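Local coordinates for protein putative Zn-dependent Alcohol Dehydrogenase (Rhodobacter sphaeroides, PDB 3IV6) that binds S-adenosylmethionine in a Rossmann-like fold and is probably an S-adenosylmethionine-dependent methyltransferase, although it was named a putative zinc-dependent alcohol dehydrogenase, at residues A[116-121]-A[147-152]; A[122-127]-A[213-218]. One frame throughout, in Å; residues are numbered along the deposited sequence.

How the contacts relate
Contacts 1 and 2 lie side by side, their centres about 9 Å apart, and their segments alternate along the chain: 116-121, 122-127, 147-152, 213-218. The first two are continuous, running from the end of strand 113-117 through a short turn into helix 125-139. Contact 1 ties that turn to strand 143-149 in the seven-stranded mixed sheet; contact 2 ties the start of the helix to strand 213-215, at the edge of a separate three-stranded antiparallel sheet. The two meet where Gly151 N lies 2.8 Å from Phe217 O, a probable hydrogen bond. Together they join the S-adenosylmethionine-binding sheet to the smaller one through the same turn.

Contact 1: residues A[116-121]-A[147-152]; sequences NDRLIN and SVKLGF. With SAM (S-adenosylmethionine), chain E.
Ser147 is gripped from several sides where strands 113-117 and 143-149 end. Ser147 N donates to Asn116 O over 3.1 Å, nearly along the C=O axis, in the parallel pairing that sets Asp117 beside Ser147. Ser147 OG, in the crowded position between backbone N and carbonyl carbon (chi1 66°), donates to the anti lone pair of Asp117 OD1 at 2.6 Å and weakly accepts from Arg118 N. Arg118 N also reaches Ser147 O at 3.0 Å, from above the carbonyl plane.

Farther along, the Asn121 amide pairs with the backbone of Lys149 through both its ends. Asn121 OD1 takes Lys149 N at 2.7 Å on an in-plane lone pair, and Asn121 ND2 gives to Lys149 O at 2.9 Å, so the amide's rotation is fixed. Beside it, Ile120 CD1 rests on Val148 CG2.

In the second shell, Arg118 bends at chi3 and brings its NE to Asp117 OD1, 3.3 Å away, a salt bridge in which NE lies above the carboxylate plane; Arg118 NH1 goes to Ala28 O. Asp117 OD1 therefore serves two donors. A water donates to Ser147 O and accepts from Ile120 N. Leu119 CD1 lies 3.6 Å from S-adenosylmethionine C8, near Ile99.

The contact closes the unit strand 113-117, helix 125-139, strand 143-149: Met135 of the helix and Ile52 of strand 48-52 cover Asn116 and Leu119, while strand 251-258 flanks Lys149 and Leu150 on the far side of strand 143-149.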
loop_
_atom_site.group_PDB
_atom_site.type_symbol
_atom_site.label_atom_id
_atom_site.label_comp_id
_atom_site.label_asym_id
_atom_site.label_seq_id
_atom_site.Cartn_x
_atom_site.Cartn_y
_atom_site.Cartn_z
ATOM N N ASN A 116 6.584 -1.696 -3.011
ATOM C CA ASN A 116 5.285 -1.030 -2.881
ATOM C C ASN A 116 5.365 0.299 -2.145
ATOM O O ASN A 116 6.195 0.462 -1.231
ATOM C CB ASN A 116 4.233 -1.953 -2.255
ATOM C CG ASN A 116 4.705 -2.604 -0.953
ATOM O OD1 ASN A 116 5.214 -3.724 -0.958
ATOM N ND2 ASN A 116 4.489 -1.922 0.164
ATOM N N ASP A 117 4.532 1.248 -2.571
ATOM C CA ASP A 117 4.511 2.580 -1.978
ATOM C C ASP A 117 3.277 2.830 -1.123
ATOM O O ASP A 117 2.196 3.052 -1.659
ATOM C CB ASP A 117 4.577 3.660 -3.055
ATOM C CG ASP A 117 4.606 5.080 -2.463
ATOM O OD1 ASP A 117 5.244 5.301 -1.403
ATOM O OD2 ASP A 117 4.011 5.985 -3.078
ATOM N N ARG A 118 3.452 2.815 0.196
ATOM C CA ARG A 118 2.398 3.184 1.138
ATOM C C ARG A 118 1.195 2.228 1.114
ATOM O O ARG A 118 0.050 2.598 1.426
ATOM C CB ARG A 118 1.996 4.635 0.929
ATOM C CG ARG A 118 2.978 5.612 1.558
ATOM C CD ARG A 118 2.700 7.073 1.178
ATOM N NE ARG A 118 3.162 7.471 -0.149
ATOM C CZ ARG A 118 2.914 8.676 -0.684
ATOM N NH1 ARG A 118 2.212 9.548 0.012
ATOM N NH2 ARG A 118 3.346 9.019 -1.909
ATOM N N LEU A 119 1.479 0.977 0.783
ATOM C CA LEU A 119 0.470 -0.068 0.711
ATOM C C LEU A 119 0.151 -0.570 2.114
ATOM O O LEU A 119 -0.942 -0.999 2.407
ATOM C CB LEU A 119 1.033 -1.211 -0.110
ATOM C CG LEU A 119 0.284 -2.518 -0.015
ATOM C CD1 LEU A 119 -1.128 -2.327 -0.563
ATOM C CD2 LEU A 119 1.045 -3.611 -0.745
ATOM N N ILE A 120 1.135 -0.495 2.991
ATOM C CA ILE A 120 1.007 -0.983 4.346
ATOM C C ILE A 120 0.029 -0.095 5.106
ATOM O O ILE A 120 -0.564 -0.509 6.093
ATOM C CB ILE A 120 2.411 -1.064 5.032
ATOM C CG1 ILE A 120 3.157 -2.335 4.610
ATOM C CG2 ILE A 120 2.308 -1.080 6.573
ATOM C CD1 ILE A 120 4.634 -2.141 4.661
ATOM N N ASN A 121 -0.149 1.128 4.620
ATOM C CA ASN A 121 -1.023 2.080 5.273
ATOM C C ASN A 121 -2.492 1.659 5.014
ATOM O O ASN A 121 -3.417 2.101 5.704
ATOM C CB ASN A 121 -0.738 3.477 4.727
ATOM C CG ASN A 121 0.537 4.098 5.306
ATOM O OD1 ASN A 121 1.560 4.236 4.616
ATOM N ND2 ASN A 121 0.470 4.493 6.571
ATOM N N SER A 147 7.541 1.450 1.369
ATOM C CA SER A 147 7.495 2.728 2.061
ATOM C C SER A 147 6.230 2.798 2.903
ATOM O O SER A 147 5.225 2.229 2.537
ATOM C CB SER A 147 7.448 3.815 1.054
ATOM O OG SER A 147 6.220 3.706 0.369
ATOM N N VAL A 148 6.285 3.486 4.033
ATOM C CA VAL A 148 5.137 3.630 4.883
ATOM C C VAL A 148 4.977 5.077 5.306
ATOM O O VAL A 148 5.919 5.688 5.739
ATOM C CB VAL A 148 5.295 2.814 6.142
ATOM C CG1 VAL A 148 3.954 2.811 6.926
ATOM C CG2 VAL A 148 5.710 1.391 5.774
ATOM N N LYS A 149 3.782 5.635 5.169
ATOM C CA LYS A 149 3.506 6.977 5.679
ATOM C C LYS A 149 3.373 6.930 7.196
ATOM O O LYS A 149 2.647 6.112 7.688
ATOM C CB LYS A 149 2.218 7.537 5.071
ATOM C CG LYS A 149 2.258 9.022 4.897
ATOM C CD LYS A 149 0.965 9.702 5.260
ATOM C CE LYS A 149 0.882 9.902 6.757
ATOM N NZ LYS A 149 1.861 10.937 7.217
ATOM N N LEU A 150 4.036 7.827 7.924
ATOM C CA LEU A 150 4.102 7.715 9.369
ATOM C C LEU A 150 3.349 8.819 10.093
ATOM O O LEU A 150 3.307 9.969 9.649
ATOM C CB LEU A 150 5.540 7.658 9.862
ATOM C CG LEU A 150 6.505 6.629 9.248
ATOM C CD1 LEU A 150 7.928 6.976 9.641
ATOM C CD2 LEU A 150 6.195 5.191 9.676
ATOM N N GLY A 151 2.740 8.427 11.211
ATOM C CA GLY A 151 1.926 9.305 12.029
ATOM C C GLY A 151 0.563 9.453 11.416
ATOM O O GLY A 151 0.182 8.642 10.597
ATOM N N PHE A 152 -0.155 10.509 11.771
ATOM C CA PHE A 152 -1.534 10.686 11.290
ATOM C C PHE A 152 -1.609 11.351 9.944
ATOM O O PHE A 152 -0.755 12.179 9.592
ATOM C CB PHE A 152 -2.394 11.488 12.295
ATOM C CG PHE A 152 -2.630 10.772 13.600
ATOM C CD1 PHE A 152 -3.350 9.577 13.637
ATOM C CD2 PHE A 152 -2.134 11.285 14.783
ATOM C CE1 PHE A 152 -3.549 8.915 14.836
ATOM C CE2 PHE A 152 -2.333 10.620 15.976
ATOM C CZ PHE A 152 -3.033 9.438 16.001
HETATM N N SAM E . -1.943 3.880 -4.149
HETATM C CA SAM E . -0.847 4.576 -3.500
HETATM C C SAM E . 0.345 4.702 -4.426
HETATM O O SAM E . 0.366 4.243 -5.577
HETATM O OXT SAM E . 1.292 5.310 -3.983
HETATM C CB SAM E . -0.486 3.928 -2.169
HETATM C CG SAM E . -1.482 2.882 -1.649
HETATM S SD SAM E . -1.362 1.205 -2.348
HETATM C CE SAM E . -0.117 1.377 -3.658
HETATM C "C5'" SAM E . -2.980 0.976 -3.169
HETATM C "C4'" SAM E . -3.071 -0.017 -4.322
HETATM O "O4'" SAM E . -2.815 -1.327 -3.847
HETATM C "C3'" SAM E . -4.457 -0.079 -4.939
HETATM O "O3'" SAM E . -4.276 -0.284 -6.321
HETATM C "C2'" SAM E . -5.080 -1.336 -4.368
HETATM O "O2'" SAM E . -5.929 -1.972 -5.300
HETATM C "C1'" SAM E . -3.879 -2.219 -4.079
HETATM N N9 SAM E . -4.089 -3.045 -2.882
HETATM C C8 SAM E . -4.565 -2.612 -1.672
HETATM N N7 SAM E . -4.640 -3.676 -0.827
HETATM C C5 SAM E . -4.216 -4.797 -1.474
HETATM C C6 SAM E . -4.089 -6.141 -1.074
HETATM N N6 SAM E . -4.417 -6.564 0.149
HETATM N N1 SAM E . -3.635 -7.053 -1.993
HETATM C C2 SAM E . -3.331 -6.633 -3.282
HETATM N N3 SAM E . -3.435 -5.322 -3.680
HETATM C C4 SAM E . -3.877 -4.409 -2.784
HETATM O O HOH W 1 3.970 0.056 1.638
#

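Contact 2: residues A[122-127]-A[213-218]; sequences RFTTEE and KETRFD
Charge pairing centres on Glu214, whose OE1 is shared by two arginines. Arg122, its chain bent at chi2 and chi3, curls back so that NH1 meets Glu214 OE1 at 2.9 Å at the edge of the guanidinium; the guanidinium and carboxylate planes are 34° apart. Arg216 NH1 reaches the same Glu214 OE1 at 3.1 Å from above the carboxylate plane. The two like-charged nitrogens, Arg122 NH1 and Arg216 NH1, are only 3.8 Å apart, so the shared acid probably offsets their repulsion. Each charge has further partners: Arg122 NH2 bonds to Tyr153, Arg216 NE to Asp156, and Glu214 OE2 to a third arginine, Arg211.

One backbone bond crosses the contact, from Thr215 N to Phe123 O, 2.9 Å long and almost straight at the hydrogen (172°). Among the hydroxyls, Thr215 OG1 and Thr125 OG1 share a weak bond of 3.5 Å. Both oxygens lie anti to their carbonyl carbons, and their stronger partners are elsewhere: Thr179 for Thr215 and Asp177 for Thr125.

Apolar contacts are few. Thr124 CG2 touches Lys213 CB at 3.5 Å, crossing the lysine chain obliquely. Within segment 213-218, Thr215 CG2 sits over one face of the Phe217 ring, offset toward its rim, and that ring also packs on Ala128 and Ile120. Phe123 turns away from strand 213-215 toward Ile99 and S-adenosylmethionine.

Helix 125-139 starts here with a capping box: Thr124 OG1 accepts from Glu127 N at 3.2 Å, and Glu127 OE1 weakly accepts from Thr124 N. The edge strand of a small antiparallel sheet thus docks against a capped helix start in the Rossmann-like domain, with Phe123 contributing to the S-adenosylmethionine pocket.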
loop_
_atom_site.group_PDB
_atom_site.type_symbol
_atom_site.label_atom_id
_atom_site.label_comp_id
_atom_site.label_asym_id
_atom_site.label_seq_id
_atom_site.Cartn_x
_atom_site.Cartn_y
_atom_site.Cartn_z
ATOM N N ARG A 122 -2.684 0.795 4.014
ATOM C CA ARG A 122 -3.985 0.274 3.677
ATOM C C ARG A 122 -4.328 -0.966 4.474
ATOM O O ARG A 122 -5.339 -1.624 4.185
ATOM C CB ARG A 122 -4.089 -0.040 2.178
ATOM C CG ARG A 122 -4.043 1.195 1.261
ATOM C CD ARG A 122 -4.718 2.402 1.931
ATOM N NE ARG A 122 -3.856 3.570 1.813
ATOM C CZ ARG A 122 -3.595 4.436 2.782
ATOM N NH1 ARG A 122 -4.137 4.310 3.971
ATOM N NH2 ARG A 122 -2.778 5.442 2.539
ATOM N N PHE A 123 -3.502 -1.272 5.478
ATOM C CA PHE A 123 -3.729 -2.424 6.338
ATOM C C PHE A 123 -4.002 -2.111 7.804
ATOM O O PHE A 123 -3.658 -1.047 8.336
ATOM C CB PHE A 123 -2.548 -3.413 6.282
ATOM C CG PHE A 123 -2.187 -3.877 4.890
ATOM C CD1 PHE A 123 -3.184 -4.181 3.949
ATOM C CD2 PHE A 123 -0.852 -4.041 4.532
ATOM C CE1 PHE A 123 -2.883 -4.591 2.681
ATOM C CE2 PHE A 123 -0.521 -4.480 3.239
ATOM C CZ PHE A 123 -1.568 -4.749 2.298
ATOM N N THR A 124 -4.645 -3.077 8.453
ATOM C CA THR A 124 -4.628 -3.182 9.902
ATOM C C THR A 124 -3.303 -3.836 10.255
ATOM O O THR A 124 -2.561 -4.264 9.368
ATOM C CB THR A 124 -5.736 -4.086 10.425
ATOM O OG1 THR A 124 -5.573 -5.420 9.905
ATOM C CG2 THR A 124 -7.120 -3.512 10.105
ATOM N N THR A 125 -2.998 -3.920 11.540
ATOM C CA THR A 125 -1.743 -4.512 11.966
ATOM C C THR A 125 -1.612 -6.005 11.609
ATOM O O THR A 125 -0.610 -6.397 11.032
ATOM C CB THR A 125 -1.542 -4.309 13.448
ATOM O OG1 THR A 125 -1.746 -2.927 13.739
ATOM C CG2 THR A 125 -0.143 -4.704 13.842
ATOM N N GLU A 126 -2.592 -6.838 11.955
ATOM C CA GLU A 126 -2.534 -8.234 11.540
ATOM C C GLU A 126 -2.591 -8.422 10.011
ATOM O O GLU A 126 -2.027 -9.379 9.473
ATOM C CB GLU A 126 -3.633 -9.063 12.209
ATOM C CG GLU A 126 -5.049 -8.657 11.815
ATOM C CD GLU A 126 -5.639 -9.484 10.660
ATOM O OE1 GLU A 126 -4.975 -10.436 10.184
ATOM O OE2 GLU A 126 -6.781 -9.179 10.229
ATOM N N GLU A 127 -3.284 -7.544 9.303
ATOM C CA GLU A 127 -3.241 -7.590 7.858
ATOM C C GLU A 127 -1.802 -7.259 7.350
ATOM O O GLU A 127 -1.241 -7.957 6.489
ATOM C CB GLU A 127 -4.239 -6.604 7.271
ATOM C CG GLU A 127 -5.587 -7.107 6.938
ATOM C CD GLU A 127 -6.335 -6.158 5.968
ATOM O OE1 GLU A 127 -6.448 -4.946 6.273
ATOM O OE2 GLU A 127 -6.807 -6.627 4.891
ATOM N N LYS A 213 -11.047 -0.975 8.125
ATOM C CA LYS A 213 -10.136 -0.494 9.156
ATOM C C LYS A 213 -8.762 -0.180 8.574
ATOM O O LYS A 213 -8.306 -0.843 7.642
ATOM C CB LYS A 213 -10.007 -1.525 10.281
ATOM C CG LYS A 213 -11.283 -1.733 11.080
ATOM C CD LYS A 213 -11.117 -2.843 12.105
ATOM C CE LYS A 213 -12.292 -2.885 13.068
ATOM N NZ LYS A 213 -12.071 -3.860 14.171
ATOM N N GLU A 214 -8.108 0.835 9.130
ATOM C CA GLU A 214 -6.701 1.135 8.784
ATOM C C GLU A 214 -5.880 1.514 10.025
ATOM O O GLU A 214 -6.325 2.282 10.870
ATOM C CB GLU A 214 -6.590 2.211 7.693
ATOM C CG GLU A 214 -6.853 1.672 6.273
ATOM C CD GLU A 214 -6.769 2.751 5.204
ATOM O OE1 GLU A 214 -6.523 3.909 5.595
ATOM O OE2 GLU A 214 -6.944 2.456 3.990
ATOM N N THR A 215 -4.694 0.938 10.151
ATOM C CA THR A 215 -3.841 1.228 11.293
ATOM C C THR A 215 -2.819 2.334 10.978
ATOM O O THR A 215 -2.311 2.397 9.872
ATOM C CB THR A 215 -3.124 -0.043 11.696
ATOM O OG1 THR A 215 -4.105 -1.034 12.049
ATOM C CG2 THR A 215 -2.131 0.210 12.844
ATOM N N ARG A 216 -2.540 3.227 11.928
ATOM C CA ARG A 216 -1.521 4.249 11.686
ATOM C C ARG A 216 -0.229 3.785 12.320
ATOM O O ARG A 216 -0.243 3.153 13.371
ATOM C CB ARG A 216 -1.902 5.639 12.196
ATOM C CG ARG A 216 -3.091 6.351 11.495
ATOM C CD ARG A 216 -3.369 5.859 10.104
ATOM N NE ARG A 216 -4.410 6.661 9.439
ATOM C CZ ARG A 216 -4.944 6.369 8.251
ATOM N NH1 ARG A 216 -4.557 5.288 7.578
ATOM N NH2 ARG A 216 -5.861 7.151 7.726
ATOM N N PHE A 217 0.883 4.068 11.651
ATOM C CA PHE A 217 2.169 3.584 12.124
ATOM C C PHE A 217 3.107 4.728 12.394
ATOM O O PHE A 217 3.098 5.726 11.685
ATOM C CB PHE A 217 2.831 2.626 11.117
ATOM C CG PHE A 217 2.008 1.409 10.781
ATOM C CD1 PHE A 217 2.194 0.216 11.469
ATOM C CD2 PHE A 217 1.077 1.446 9.742
ATOM C CE1 PHE A 217 1.432 -0.947 11.145
ATOM C CE2 PHE A 217 0.330 0.321 9.409
ATOM C CZ PHE A 217 0.496 -0.888 10.122
ATOM N N ASP A 218 3.898 4.557 13.445
ATOM C CA ASP A 218 5.094 5.351 13.713
ATOM C C ASP A 218 6.242 4.455 13.306
ATOM O O ASP A 218 6.049 3.261 13.094
ATOM C CB ASP A 218 5.252 5.656 15.212
ATOM C CG ASP A 218 4.275 6.713 15.724
ATOM O OD1 ASP A 218 3.770 7.545 14.923
ATOM O OD2 ASP A 218 4.032 6.707 16.957
#